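Local coordinates for protein acyl-CoA dehydrogenase (Bacillus anthracis, PDB 3OWA) that probably catalyses the FAD-dependent alpha,beta-dehydrogenation of acyl-CoA thioesters, at residues 307-321 and 371-383. Numbering follows the deposited sequence.
Sequences IQEKLANMAAKTYAA and VLDYTVDEGVQIH. With FAD (flavin-adenine dinucleotide), chain J.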
loop_
_atom_site.group_PDB
_atom_site.type_symbol
_atom_site.label_atom_id
_atom_site.label_comp_id
_atom_site.label_asym_id
_atom_site.label_seq_id
_atom_site.Cartn_x
_atom_site.Cartn_y
_atom_site.Cartn_z
ATOM N N ILE A 307 13.414 -12.055 2.431
ATOM C CA ILE A 307 12.262 -12.501 3.219
ATOM C C ILE A 307 12.484 -12.154 4.707
ATOM O O ILE A 307 11.577 -11.641 5.392
ATOM C CB ILE A 307 12.005 -14.017 2.996
ATOM C CG1 ILE A 307 11.556 -14.263 1.538
ATOM C CG2 ILE A 307 10.984 -14.567 3.980
ATOM C CD1 ILE A 307 10.167 -13.675 1.188
ATOM N N GLN A 308 13.697 -12.410 5.194
ATOM C CA GLN A 308 14.047 -12.079 6.576
ATOM C C GLN A 308 13.911 -10.569 6.814
ATOM O O GLN A 308 13.368 -10.129 7.827
ATOM C CB GLN A 308 15.482 -12.527 6.859
ATOM C CG GLN A 308 15.620 -14.028 6.879
ATOM C CD GLN A 308 17.067 -14.493 6.949
ATOM O OE1 GLN A 308 17.984 -13.694 7.152
ATOM N NE2 GLN A 308 17.275 -15.793 6.772
ATOM N N GLU A 309 14.383 -9.778 5.862
ATOM C CA GLU A 309 14.297 -8.334 5.981
ATOM C C GLU A 309 12.818 -7.860 6.076
ATOM O O GLU A 309 12.502 -7.018 6.924
ATOM C CB GLU A 309 15.001 -7.649 4.801
ATOM C CG GLU A 309 15.204 -6.130 4.986
ATOM C CD GLU A 309 15.727 -5.415 3.724
ATOM O OE1 GLU A 309 16.416 -4.373 3.883
ATOM O OE2 GLU A 309 15.473 -5.887 2.580
ATOM N N LYS A 310 11.933 -8.387 5.227
ATOM C CA LYS A 310 10.511 -8.016 5.292
ATOM C C LYS A 310 9.945 -8.344 6.672
ATOM O O LYS A 310 9.296 -7.513 7.287
ATOM C CB LYS A 310 9.684 -8.727 4.213
ATOM C CG LYS A 310 10.053 -8.392 2.786
ATOM C CD LYS A 310 9.223 -9.281 1.861
ATOM C CE LYS A 310 9.658 -9.146 0.396
ATOM N NZ LYS A 310 9.316 -7.755 -0.135
ATOM N N LEU A 311 10.207 -9.554 7.175
ATOM C CA LEU A 311 9.735 -9.937 8.503
ATOM C C LEU A 311 10.224 -9.040 9.621
ATOM O O LEU A 311 9.448 -8.721 10.534
ATOM C CB LEU A 311 10.061 -11.407 8.857
ATOM C CG LEU A 311 9.246 -12.517 8.168
ATOM C CD1 LEU A 311 9.775 -13.872 8.534
ATOM C CD2 LEU A 311 7.715 -12.465 8.545
ATOM N N ALA A 312 11.493 -8.637 9.568
ATOM C CA ALA A 312 12.065 -7.751 10.580
ATOM C C ALA A 312 11.462 -6.340 10.553
ATOM O O ALA A 312 11.267 -5.735 11.613
ATOM C CB ALA A 312 13.609 -7.687 10.429
ATOM N N ASN A 313 11.201 -5.803 9.360
ATOM C CA ASN A 313 10.579 -4.504 9.248
ATOM C C ASN A 313 9.173 -4.571 9.825
ATOM O O ASN A 313 8.763 -3.709 10.594
ATOM C CB ASN A 313 10.513 -4.042 7.776
ATOM C CG ASN A 313 11.865 -3.643 7.217
ATOM O OD1 ASN A 313 12.778 -3.324 7.961
ATOM N ND2 ASN A 313 11.982 -3.645 5.870
HETATM N N MSE A 314 8.460 -5.639 9.486
HETATM C CA MSE A 314 7.083 -5.826 9.940
HETATM C C MSE A 314 7.045 -5.884 11.463
HETATM O O MSE A 314 6.216 -5.210 12.082
HETATM C CB MSE A 314 6.490 -7.100 9.368
HETATM C CG MSE A 314 6.265 -7.013 7.836
HETATM SE SE MSE A 314 6.115 -8.824 7.115
HETATM C CE MSE A 314 4.376 -9.290 7.800
ATOM N N ALA A 315 7.950 -6.677 12.034
ATOM C CA ALA A 315 7.974 -6.887 13.487
ATOM C C ALA A 315 8.419 -5.639 14.254
ATOM O O ALA A 315 7.906 -5.366 15.328
ATOM C CB ALA A 315 8.831 -8.032 13.819
ATOM N N ALA A 316 9.375 -4.893 13.699
ATOM C CA ALA A 316 9.867 -3.695 14.366
ATOM C C ALA A 316 8.841 -2.568 14.386
ATOM O O ALA A 316 8.670 -1.901 15.390
ATOM C CB ALA A 316 11.173 -3.227 13.760
ATOM N N LYS A 317 8.191 -2.331 13.256
ATOM C CA LYS A 317 7.022 -1.434 13.229
ATOM C C LYS A 317 5.925 -1.857 14.179
ATOM O O LYS A 317 5.370 -1.016 14.866
ATOM C CB LYS A 317 6.468 -1.339 11.798
ATOM C CG LYS A 317 7.460 -0.690 10.824
ATOM C CD LYS A 317 6.829 -0.753 9.421
ATOM C CE LYS A 317 7.807 -0.322 8.330
ATOM N NZ LYS A 317 8.131 1.168 8.469
ATOM N N THR A 318 5.615 -3.150 14.234
ATOM C CA THR A 318 4.551 -3.640 15.117
ATOM C C THR A 318 4.928 -3.408 16.595
ATOM O O THR A 318 4.070 -3.055 17.408
ATOM C CB THR A 318 4.314 -5.141 14.903
ATOM O OG1 THR A 318 3.829 -5.367 13.583
ATOM C CG2 THR A 318 3.270 -5.726 15.913
ATOM N N TYR A 319 6.208 -3.608 16.936
ATOM C CA TYR A 319 6.694 -3.338 18.295
ATOM C C TYR A 319 6.476 -1.863 18.580
ATOM O O TYR A 319 5.945 -1.509 19.615
ATOM C CB TYR A 319 8.189 -3.663 18.441
ATOM C CG TYR A 319 8.731 -3.382 19.845
ATOM C CD1 TYR A 319 8.432 -4.240 20.916
ATOM C CD2 TYR A 319 9.548 -2.263 20.098
ATOM C CE1 TYR A 319 8.923 -3.980 22.212
ATOM C CE2 TYR A 319 10.055 -2.004 21.394
ATOM C CZ TYR A 319 9.734 -2.870 22.432
ATOM O OH TYR A 319 10.221 -2.628 23.699
ATOM N N ALA A 320 6.848 -0.987 17.647
ATOM C CA ALA A 320 6.668 0.436 17.931
ATOM C C ALA A 320 5.184 0.793 18.063
ATOM O O ALA A 320 4.821 1.557 18.960
ATOM C CB ALA A 320 7.388 1.332 16.905
ATOM N N ALA A 321 4.326 0.202 17.225
ATOM C CA ALA A 321 2.880 0.453 17.312
ATOM C C ALA A 321 2.271 -0.065 18.613
ATOM O O ALA A 321 1.472 0.620 19.270
ATOM C CB ALA A 321 2.126 -0.147 16.064
ATOM N N VAL A 371 1.044 1.110 9.873
ATOM C CA VAL A 371 1.860 -0.059 10.128
ATOM C C VAL A 371 1.135 -1.333 9.670
ATOM O O VAL A 371 1.743 -2.215 9.072
ATOM C CB VAL A 371 2.174 -0.154 11.689
ATOM C CG1 VAL A 371 2.647 -1.541 12.048
ATOM C CG2 VAL A 371 3.260 0.878 12.068
ATOM N N LEU A 372 -0.179 -1.432 9.918
ATOM C CA LEU A 372 -0.920 -2.620 9.496
ATOM C C LEU A 372 -0.946 -2.639 7.962
ATOM O O LEU A 372 -0.731 -3.696 7.344
ATOM C CB LEU A 372 -2.360 -2.599 10.008
ATOM C CG LEU A 372 -3.256 -3.743 9.496
ATOM C CD1 LEU A 372 -2.674 -5.089 9.828
ATOM C CD2 LEU A 372 -4.732 -3.584 9.935
ATOM N N ASP A 373 -1.170 -1.484 7.346
ATOM C CA ASP A 373 -1.172 -1.410 5.867
ATOM C C ASP A 373 0.142 -2.038 5.294
ATOM O O ASP A 373 0.134 -2.813 4.313
ATOM C CB ASP A 373 -1.294 0.069 5.476
ATOM C CG ASP A 373 -1.297 0.300 3.977
ATOM O OD1 ASP A 373 -2.386 0.407 3.373
ATOM O OD2 ASP A 373 -0.206 0.378 3.373
ATOM N N TYR A 374 1.266 -1.662 5.870
ATOM C CA TYR A 374 2.568 -2.158 5.429
ATOM C C TYR A 374 2.686 -3.657 5.718
ATOM O O TYR A 374 3.180 -4.407 4.879
ATOM C CB TYR A 374 3.694 -1.381 6.167
ATOM C CG TYR A 374 5.063 -1.964 5.909
ATOM C CD1 TYR A 374 5.781 -1.597 4.766
ATOM C CD2 TYR A 374 5.627 -2.917 6.788
ATOM C CE1 TYR A 374 7.033 -2.158 4.477
ATOM C CE2 TYR A 374 6.880 -3.491 6.501
ATOM C CZ TYR A 374 7.581 -3.077 5.362
ATOM O OH TYR A 374 8.807 -3.638 5.054
ATOM N N THR A 375 2.292 -4.101 6.913
ATOM C CA THR A 375 2.451 -5.509 7.264
ATOM C C THR A 375 1.583 -6.446 6.416
ATOM O O THR A 375 2.043 -7.523 6.034
ATOM C CB THR A 375 2.239 -5.797 8.793
ATOM O OG1 THR A 375 0.860 -5.550 9.104
ATOM C CG2 THR A 375 3.123 -4.890 9.662
ATOM N N VAL A 376 0.348 -6.061 6.061
ATOM C CA VAL A 376 -0.445 -6.981 5.244
ATOM C C VAL A 376 0.077 -6.947 3.817
ATOM O O VAL A 376 0.017 -7.920 3.104
ATOM C CB VAL A 376 -2.020 -6.712 5.252
ATOM C CG1 VAL A 376 -2.538 -6.895 6.616
ATOM C CG2 VAL A 376 -2.357 -5.270 4.802
ATOM N N ASP A 377 0.619 -5.823 3.400
ATOM C CA ASP A 377 1.151 -5.761 2.072
ATOM C C ASP A 377 2.433 -6.646 1.953
ATOM O O ASP A 377 2.655 -7.317 0.921
ATOM C CB ASP A 377 1.471 -4.324 1.714
ATOM C CG ASP A 377 2.001 -4.210 0.303
ATOM O OD1 ASP A 377 1.192 -4.410 -0.621
ATOM O OD2 ASP A 377 3.218 -3.941 0.102
ATOM N N GLU A 378 3.290 -6.662 2.981
ATOM C CA GLU A 378 4.463 -7.488 2.851
ATOM C C GLU A 378 4.065 -8.925 3.088
ATOM O O GLU A 378 4.733 -9.842 2.625
ATOM C CB GLU A 378 5.549 -7.074 3.843
ATOM C CG GLU A 378 6.271 -5.717 3.421
ATOM C CD GLU A 378 6.940 -5.753 2.012
ATOM O OE1 GLU A 378 7.308 -4.671 1.500
ATOM O OE2 GLU A 378 7.043 -6.824 1.366
ATOM N N GLY A 379 2.985 -9.124 3.843
ATOM C CA GLY A 379 2.519 -10.501 4.097
ATOM C C GLY A 379 2.000 -11.123 2.833
ATOM O O GLY A 379 2.257 -12.275 2.520
ATOM N N VAL A 380 1.263 -10.343 2.053
ATOM C CA VAL A 380 0.888 -10.830 0.782
ATOM C C VAL A 380 2.113 -11.147 -0.101
ATOM O O VAL A 380 2.128 -12.198 -0.761
ATOM C CB VAL A 380 -0.019 -9.759 0.026
ATOM C CG1 VAL A 380 -0.150 -10.152 -1.417
ATOM C CG2 VAL A 380 -1.419 -9.655 0.721
ATOM N N GLN A 381 3.094 -10.232 -0.184
ATOM C CA GLN A 381 4.263 -10.430 -1.020
ATOM C C GLN A 381 5.040 -11.690 -0.594
ATOM O O GLN A 381 5.506 -12.463 -1.431
ATOM C CB GLN A 381 5.220 -9.221 -0.948
ATOM C CG GLN A 381 6.252 -9.201 -2.063
ATOM C CD GLN A 381 5.587 -8.921 -3.411
ATOM O OE1 GLN A 381 4.439 -8.503 -3.427
ATOM N NE2 GLN A 381 6.283 -9.197 -4.550
ATOM N N ILE A 382 5.183 -11.886 0.696
ATOM C CA ILE A 382 5.839 -13.121 1.187
ATOM C C ILE A 382 5.116 -14.412 0.712
ATOM O O ILE A 382 5.751 -15.437 0.435
ATOM C CB ILE A 382 5.905 -13.113 2.729
ATOM C CG1 ILE A 382 7.007 -12.175 3.206
ATOM C CG2 ILE A 382 6.225 -14.523 3.310
ATOM C CD1 ILE A 382 6.902 -11.851 4.670
ATOM N N HIS A 383 3.788 -14.355 0.616
ATOM C CA HIS A 383 2.982 -15.502 0.151
ATOM C C HIS A 383 3.012 -15.632 -1.378
ATOM O O HIS A 383 2.661 -16.661 -1.922
ATOM C CB HIS A 383 1.492 -15.371 0.601
ATOM C CG HIS A 383 1.247 -15.733 2.040
ATOM N ND1 HIS A 383 1.555 -14.892 3.091
ATOM C CD2 HIS A 383 0.714 -16.855 2.598
ATOM C CE1 HIS A 383 1.235 -15.491 4.237
ATOM N NE2 HIS A 383 0.692 -16.662 3.957
HETATM P PA FAD J . 7.038 -17.938 -4.630
HETATM O O1A FAD J . 6.820 -19.030 -3.595
HETATM O O2A FAD J . 7.905 -18.343 -5.763
HETATM O O5B FAD J . 7.602 -16.679 -3.843
HETATM C C5B FAD J . 7.209 -16.418 -2.526
HETATM C C4B FAD J . 7.987 -15.237 -1.990
HETATM O O4B FAD J . 9.360 -15.598 -1.877
HETATM C C3B FAD J . 7.905 -14.022 -2.918
HETATM O O3B FAD J . 7.964 -12.865 -2.131
HETATM C C2B FAD J . 9.225 -14.120 -3.677
HETATM O O2B FAD J . 9.668 -12.875 -4.138
HETATM C C1B FAD J . 10.159 -14.688 -2.606
HETATM N N9A FAD J . 11.325 -15.389 -3.191
HETATM C C8A FAD J . 11.332 -16.534 -3.961
HETATM N N7A FAD J . 12.619 -16.857 -4.269
HETATM C C5A FAD J . 13.423 -15.936 -3.691
HETATM C C6A FAD J . 14.805 -15.751 -3.679
HETATM N N6A FAD J . 15.608 -16.504 -4.444
HETATM N N1A FAD J . 15.322 -14.681 -2.979
HETATM C C2A FAD J . 14.499 -13.794 -2.309
HETATM N N3A FAD J . 13.134 -13.995 -2.322
HETATM C C4A FAD J . 12.609 -15.018 -3.009
HETATM N N1 FAD J . 2.077 -18.502 -14.426
HETATM C C2 FAD J . 2.151 -18.930 -15.718
HETATM O O2 FAD J . 3.151 -19.555 -16.067
HETATM N N3 FAD J . 1.117 -18.682 -16.609
HETATM C C4 FAD J . -0.008 -17.991 -16.226
HETATM O O4 FAD J . -0.910 -17.783 -17.047
HETATM C C4X FAD J . -0.078 -17.533 -14.917
HETATM N N5 FAD J . -1.189 -16.828 -14.484
HETATM C C5X FAD J . -1.290 -16.431 -13.169
HETATM C C6 FAD J . -2.454 -15.794 -12.726
HETATM C C7 FAD J . -2.543 -15.412 -11.391
HETATM C C7M FAD J . -3.776 -14.690 -10.895
HETATM C C8 FAD J . -1.486 -15.698 -10.522
HETATM C C8M FAD J . -1.513 -15.309 -9.076
HETATM C C9 FAD J . -0.324 -16.323 -10.965
HETATM C C9A FAD J . -0.232 -16.719 -12.286
HETATM N N10 FAD J . 0.921 -17.353 -12.731
HETATM C C10 FAD J . 0.973 -17.798 -14.024
HETATM C "C1'" FAD J . 2.060 -17.667 -11.800
HETATM C "C2'" FAD J . 2.602 -16.367 -11.157
HETATM O "O2'" FAD J . 3.174 -15.389 -12.047
HETATM C "C3'" FAD J . 3.470 -16.738 -9.941
HETATM O "O3'" FAD J . 2.752 -16.475 -8.757
HETATM C "C4'" FAD J . 4.756 -15.967 -9.940
HETATM O "O4'" FAD J . 5.420 -16.254 -11.159
HETATM C "C5'" FAD J . 5.466 -16.352 -8.342
HETATM O "O5'" FAD J . 5.418 -17.618 -7.826
HETATM P P FAD J . 4.810 -18.080 -6.396
HETATM O O1P FAD J . 3.460 -17.398 -6.331
HETATM O O2P FAD J . 4.691 -19.536 -6.177
HETATM O O3P FAD J . 5.660 -17.383 -5.256
#
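The helical segments 307-321 and 371-383, parts of helices 305-336 and 358-383, run nearly antiparallel, their N-to-C directions 159° apart and their axes 9.6 Å apart at closest approach, with the CA atoms of M314 and T375 making the closest backbone pairing. They pack knobs-into-holes within the C-terminal helical domain of the acyl-CoA dehydrogenase fold. M314, a selenomethionine, sits among Y374, T375, E378 and G379; its chain is extended to SE and then bends at chi3 (72°), which carries CE to 3.4 Å from the backbone O of T375. The reciprocal knob is I382, lodged among I307, K310, L311 and M314, with its CD1 4.0 Å from both M314 SE and L311 CD2.

K317 CE lies over one face of the Y374 ring, displaced toward its rim and 3.8 Å from the ring centroid, a CH-pi contact, while E378 CG of the same helix as Y374 covers the opposite face. K317 NZ stands farther out over the K317 CE face in a longer cation-pi contact. At the phenol end, N313 ND2 donates to Y374 OH at 3.3 Å, the N-H...O angle of 143° indicating a bent bond, while N313 OD1 accepts from K582. K310 NZ forms a salt bridge with E378 OE2 at 2.9 Å, approaching from above the carboxylate plane, and a second one with E412 of the second subunit, so this lysine links the helix pair to the dimer interface.

The I307 and I382 end of the contact borders the FAD site: I307 CD1 touches ribose O4B, and FAD O3B donates a 2.6 Å hydrogen bond to the backbone O of Q381.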